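Local coordinates for protein putative alpha-galactosidase/melibiase (Bacteroides fragilis, PDB 4OGZ) that probably hydrolyses terminal, non-reducing alpha-D-galactose residues in alpha-D-galactosides, as a glycoside hydrolase of family 27, at residues R112-E116 / E117-Q121; G151-G154 / H155-D159. All coordinates share one frame; numbering follows the deposited sequence.

Interaction 1 (R112-E116 / E117-Q121); sequences RHLTE and ELLLQ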
loop_
_atom_site.group_PDB
_atom_site.type_symbol
_atom_site.label_atom_id
_atom_site.label_comp_id
_atom_site.label_asym_id
_atom_site.label_seq_id
_atom_site.Cartn_x
_atom_site.Cartn_y
_atom_site.Cartn_z
ATOM N N ARG A 112 -13.270 -1.386 15.894
ATOM C CA ARG A 112 -13.287 -0.282 16.869
ATOM C C ARG A 112 -12.368 -0.462 18.091
ATOM O O ARG A 112 -12.283 0.440 18.907
ATOM C CB ARG A 112 -14.724 -0.017 17.363
ATOM C CG ARG A 112 -15.299 -1.109 18.248
ATOM C CD ARG A 112 -16.725 -0.789 18.655
ATOM N NE ARG A 112 -17.048 -1.595 19.835
ATOM C CZ ARG A 112 -17.411 -2.883 19.807
ATOM N NH1 ARG A 112 -17.534 -3.543 18.646
ATOM N NH2 ARG A 112 -17.667 -3.522 20.957
ATOM N N HIS A 113 -11.665 -1.592 18.189
ATOM C CA HIS A 113 -10.740 -1.870 19.308
ATOM C C HIS A 113 -9.298 -1.306 19.115
ATOM O O HIS A 113 -8.312 -1.976 19.299
ATOM C CB HIS A 113 -10.716 -3.374 19.566
ATOM C CG HIS A 113 -12.062 -3.932 19.878
ATOM N ND1 HIS A 113 -12.660 -3.773 21.109
ATOM C CD2 HIS A 113 -12.949 -4.603 19.108
ATOM C CE1 HIS A 113 -13.848 -4.347 21.095
ATOM N NE2 HIS A 113 -14.050 -4.859 19.894
ATOM N N LEU A 114 -9.240 -0.064 18.701
ATOM C CA LEU A 114 -8.030 0.719 18.576
ATOM C C LEU A 114 -7.516 1.191 19.908
ATOM O O LEU A 114 -8.295 1.655 20.731
ATOM C CB LEU A 114 -8.368 1.989 17.848
ATOM C CG LEU A 114 -8.583 2.070 16.369
ATOM C CD1 LEU A 114 -9.225 3.411 16.103
ATOM C CD2 LEU A 114 -7.244 1.950 15.691
ATOM N N THR A 115 -6.207 1.170 20.095
ATOM C CA THR A 115 -5.577 1.845 21.218
ATOM C C THR A 115 -4.229 2.367 20.792
ATOM O O THR A 115 -3.715 1.987 19.735
ATOM C CB THR A 115 -5.335 0.929 22.435
ATOM O OG1 THR A 115 -4.454 -0.125 22.037
ATOM C CG2 THR A 115 -6.624 0.344 22.926
ATOM N N GLU A 116 -3.727 3.318 21.576
ATOM C CA GLU A 116 -2.392 3.887 21.394
ATOM C C GLU A 116 -1.364 2.745 21.434
ATOM O O GLU A 116 -0.461 2.676 20.611
ATOM C CB GLU A 116 -2.100 4.965 22.462
ATOM C CG GLU A 116 -0.603 5.224 22.676
ATOM C CD GLU A 116 -0.162 6.065 23.865
ATOM O OE1 GLU A 116 -0.287 7.310 23.834
ATOM O OE2 GLU A 116 0.438 5.489 24.810
ATOM N N GLU A 117 -1.581 1.819 22.383
ATOM C CA GLU A 117 -0.755 0.637 22.583
ATOM C C GLU A 117 -0.652 -0.221 21.333
ATOM O O GLU A 117 0.405 -0.741 21.031
ATOM C CB GLU A 117 -1.298 -0.213 23.759
ATOM C CG GLU A 117 -1.054 0.376 25.159
ATOM C CD GLU A 117 -1.988 1.536 25.565
ATOM O OE1 GLU A 117 -3.085 1.679 24.942
ATOM O OE2 GLU A 117 -1.605 2.314 26.508
ATOM N N LEU A 118 -1.771 -0.408 20.649
ATOM C CA LEU A 118 -1.818 -1.225 19.453
ATOM C C LEU A 118 -0.931 -0.588 18.372
ATOM O O LEU A 118 -0.140 -1.269 17.699
ATOM C CB LEU A 118 -3.249 -1.335 18.908
ATOM C CG LEU A 118 -3.396 -2.009 17.521
ATOM C CD1 LEU A 118 -2.998 -3.492 17.538
ATOM C CD2 LEU A 118 -4.809 -1.865 16.960
ATOM N N LEU A 119 -1.098 0.714 18.212
ATOM C CA LEU A 119 -0.371 1.454 17.174
ATOM C C LEU A 119 1.134 1.424 17.424
ATOM O O LEU A 119 1.868 1.069 16.514
ATOM C CB LEU A 119 -0.878 2.885 17.038
ATOM C CG LEU A 119 -2.113 3.149 16.160
ATOM C CD1 LEU A 119 -1.762 3.281 14.691
ATOM C CD2 LEU A 119 -3.206 2.086 16.254
ATOM N N LEU A 120 1.593 1.761 18.626
ATOM C CA LEU A 120 3.025 1.757 18.901
ATOM C C LEU A 120 3.563 0.331 18.788
ATOM O O LEU A 120 4.594 0.111 18.170
ATOM C CB LEU A 120 3.372 2.339 20.270
ATOM C CG LEU A 120 2.788 3.688 20.691
ATOM C CD1 LEU A 120 3.400 4.121 21.985
ATOM C CD2 LEU A 120 3.010 4.765 19.639
ATOM N N GLN A 121 2.842 -0.661 19.343
ATOM C CA GLN A 121 3.263 -2.079 19.218
ATOM C C GLN A 121 3.338 -2.580 17.758
ATOM O O GLN A 121 4.171 -3.418 17.426
ATOM C CB GLN A 121 2.343 -3.024 20.008
ATOM C CG GLN A 121 2.510 -3.033 21.516
ATOM C CD GLN A 121 1.313 -3.688 22.242
ATOM O OE1 GLN A 121 0.371 -4.159 21.622
ATOM N NE2 GLN A 121 1.349 -3.673 23.548
#
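T115 is the N-cap of helix 116-128, and its side chain takes up the N-H of L118 in the first turn. The OG1-to-N distance from T115 to L118 is 3.0 Å. The threonine hydroxyl oxygen lies between its own backbone N and carbonyl carbon (chi1 61°), which turns it in toward the start of the helix. The carbonyl of T115 works beside it. Its O accepts from L119 N at 3.3 Å, and L118 N adds a weak second bond to the same O. One residue on, E116 O receives L120 N at 3.0 Å, a regular i to i+4 helix bond. T115 N, by contrast, is buried here and has no partner in the model.

E117 bends at chi2 (77°), which carries its carboxylate back beside the cap. E117 OE1 comes within 3.5 Å of T115 CB. E116 instead extends from the helix start, and its OE2 lies 4.1 Å from OE2 of E117, the two carboxylate planes 40° apart. Two negative charges would oppose each other at this distance. The salt bridge from E116 OE2 to R165 probably eases this, and both acids sit in the first turn, where the helix dipole would be expected to favour negative charge.

On the buried side, L119 CD2 lies 3.5 Å from T115 O. The same methyl meets CD2 of L114 at 4.1 Å, a methyl-to-methyl contact just before the cap. Y169 and V170 of helix 166-176 cover E116 and L119.

This is a threonine N-cap without a reciprocal capping box, at the head of the first long helix of the TIM barrel, in the connection from strand 102-105 to strand 138-140.

Interaction 2 (G151-G154 / H155-D159); sequences GADG and HIQID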
loop_
_atom_site.group_PDB
_atom_site.type_symbol
_atom_site.label_atom_id
_atom_site.label_comp_id
_atom_site.label_asym_id
_atom_site.label_seq_id
_atom_site.Cartn_x
_atom_site.Cartn_y
_atom_site.Cartn_z
ATOM N N GLY A 151 -16.750 18.555 19.025
ATOM C CA GLY A 151 -16.607 19.373 20.231
ATOM C C GLY A 151 -17.400 20.672 20.178
ATOM O O GLY A 151 -17.763 21.131 19.115
ATOM N N ALA A 152 -17.712 21.226 21.349
ATOM C CA ALA A 152 -18.444 22.489 21.456
ATOM C C ALA A 152 -17.654 23.605 20.823
ATOM O O ALA A 152 -18.224 24.545 20.337
ATOM C CB ALA A 152 -18.705 22.833 22.908
ATOM N N ASP A 153 -16.338 23.482 20.817
ATOM C CA ASP A 153 -15.468 24.445 20.123
ATOM C C ASP A 153 -15.394 24.243 18.612
ATOM O O ASP A 153 -14.630 24.924 17.948
ATOM C CB ASP A 153 -14.063 24.351 20.708
ATOM C CG ASP A 153 -13.417 22.961 20.508
ATOM O OD1 ASP A 153 -14.080 21.975 20.090
ATOM O OD2 ASP A 153 -12.212 22.864 20.791
ATOM N N GLY A 154 -16.114 23.268 18.069
ATOM C CA GLY A 154 -16.086 23.001 16.621
ATOM C C GLY A 154 -14.970 22.068 16.147
ATOM O O GLY A 154 -14.834 21.817 14.972
ATOM N N HIS A 155 -14.187 21.521 17.065
ATOM C CA HIS A 155 -13.137 20.563 16.695
ATOM C C HIS A 155 -13.557 19.144 16.957
ATOM O O HIS A 155 -14.310 18.870 17.885
ATOM C CB HIS A 155 -11.871 20.849 17.464
ATOM C CG HIS A 155 -11.249 22.114 17.050
ATOM N ND1 HIS A 155 -10.232 22.168 16.126
ATOM C CD2 HIS A 155 -11.553 23.394 17.360
ATOM C CE1 HIS A 155 -9.894 23.426 15.922
ATOM N NE2 HIS A 155 -10.680 24.190 16.661
ATOM N N ILE A 156 -13.080 18.260 16.106
ATOM C CA ILE A 156 -13.337 16.840 16.207
ATOM C C ILE A 156 -12.614 16.326 17.441
ATOM O O ILE A 156 -11.558 16.836 17.785
ATOM C CB ILE A 156 -12.913 16.129 14.896
ATOM C CG1 ILE A 156 -13.481 14.727 14.805
ATOM C CG2 ILE A 156 -11.409 16.042 14.786
ATOM C CD1 ILE A 156 -13.365 14.167 13.395
ATOM N N GLN A 157 -13.232 15.416 18.195
ATOM C CA GLN A 157 -12.671 15.032 19.502
ATOM C C GLN A 157 -12.011 13.653 19.428
ATOM O O GLN A 157 -12.598 12.692 18.960
ATOM C CB GLN A 157 -13.730 15.093 20.604
ATOM C CG GLN A 157 -14.312 16.493 20.795
ATOM C CD GLN A 157 -13.298 17.487 21.343
ATOM O OE1 GLN A 157 -12.638 17.219 22.363
ATOM N NE2 GLN A 157 -13.167 18.650 20.671
ATOM N N ILE A 158 -10.756 13.596 19.849
ATOM C CA ILE A 158 -10.019 12.361 19.896
ATOM C C ILE A 158 -10.615 11.604 21.057
ATOM O O ILE A 158 -10.906 12.161 22.113
ATOM C CB ILE A 158 -8.527 12.578 20.152
ATOM C CG1 ILE A 158 -7.869 13.269 18.965
ATOM C CG2 ILE A 158 -7.788 11.262 20.415
ATOM C CD1 ILE A 158 -6.612 14.009 19.363
ATOM N N ASP A 159 -10.820 10.329 20.849
ATOM C CA ASP A 159 -11.229 9.466 21.953
ATOM C C ASP A 159 -9.992 9.175 22.835
ATOM O O ASP A 159 -9.128 8.378 22.462
ATOM C CB ASP A 159 -11.817 8.194 21.405
ATOM C CG ASP A 159 -12.300 7.267 22.511
ATOM O OD1 ASP A 159 -11.827 7.430 23.675
ATOM O OD2 ASP A 159 -13.219 6.466 22.214
HETATM O O HOH W 1 -10.728 20.775 20.937
#
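The imidazole of H155 has D153 OD1 at its edge, in the plane of the ring. The other oxygen, D153 OD2, lies 3.5 Å from H155 CD2, and the carboxylate and ring planes are 56° apart. G154 C and D153 O approach the same ring obliquely. Another edge of the ring is used by ND1, which is hydrogen-bonded to D208 OD2 of helix 202-211.

The carboxylate of D153 is met from above its plane by H155 N, which bonds to OD1 at 3.1 Å. This closes an Asx turn. CG of D153 sits between the backbone N and the carbonyl carbon (chi1 62°), which brings OD1 round to the N-H of H155. The amide of Q157 has H155 O close to its plane and is bonded to it through NE2 at 3.0 Å.

H155 O is gripped twice. G151 N reaches it at 2.7 Å, and Q157 NE2 comes from the opposite face of the carbonyl. The bent side chain of Q157 thus folds back over G151, with NE2 3.5 Å from G151 CA. One water ties the two polar side chains together: it donates to D153 OD2 at 2.6 Å and accepts from Q157 NE2 at 3.2 Å.

The backbone closes through G154 N to G151 O at 2.9 Å, a type I beta turn. G154 follows with a positive phi. Q157 and D159 pair by backbone bonds with L147 and W145. Together with the G151-H155 bond, the turn fits the type I turn plus G1 beta bulge found at hairpin tips, here at the surface between strand 138-140 and helix 166-176.

Interactions 1 and 2 lie in consecutive connections of the TIM barrel, the first after strand 102-105 and the second after strand 138-140. Their centres are 21 Å apart, and their nearest atoms about 7 Å, so they do not touch. K162 joins the two neighbourhoods: its side chain bonds to R112 O, its backbone pairs with E116, and D159 OD1 accepts a weak bond from its N. The side chain of E116 is about 8 Å, and that of Q157 about 6 Å, from a bound PEG. Both contacts follow the C-terminal ends of barrel strands, where TIM-barrel enzymes carry their active sites, but neither is known to include a catalytic residue. The centre of interaction 2 is about 30 Å from the chain centre.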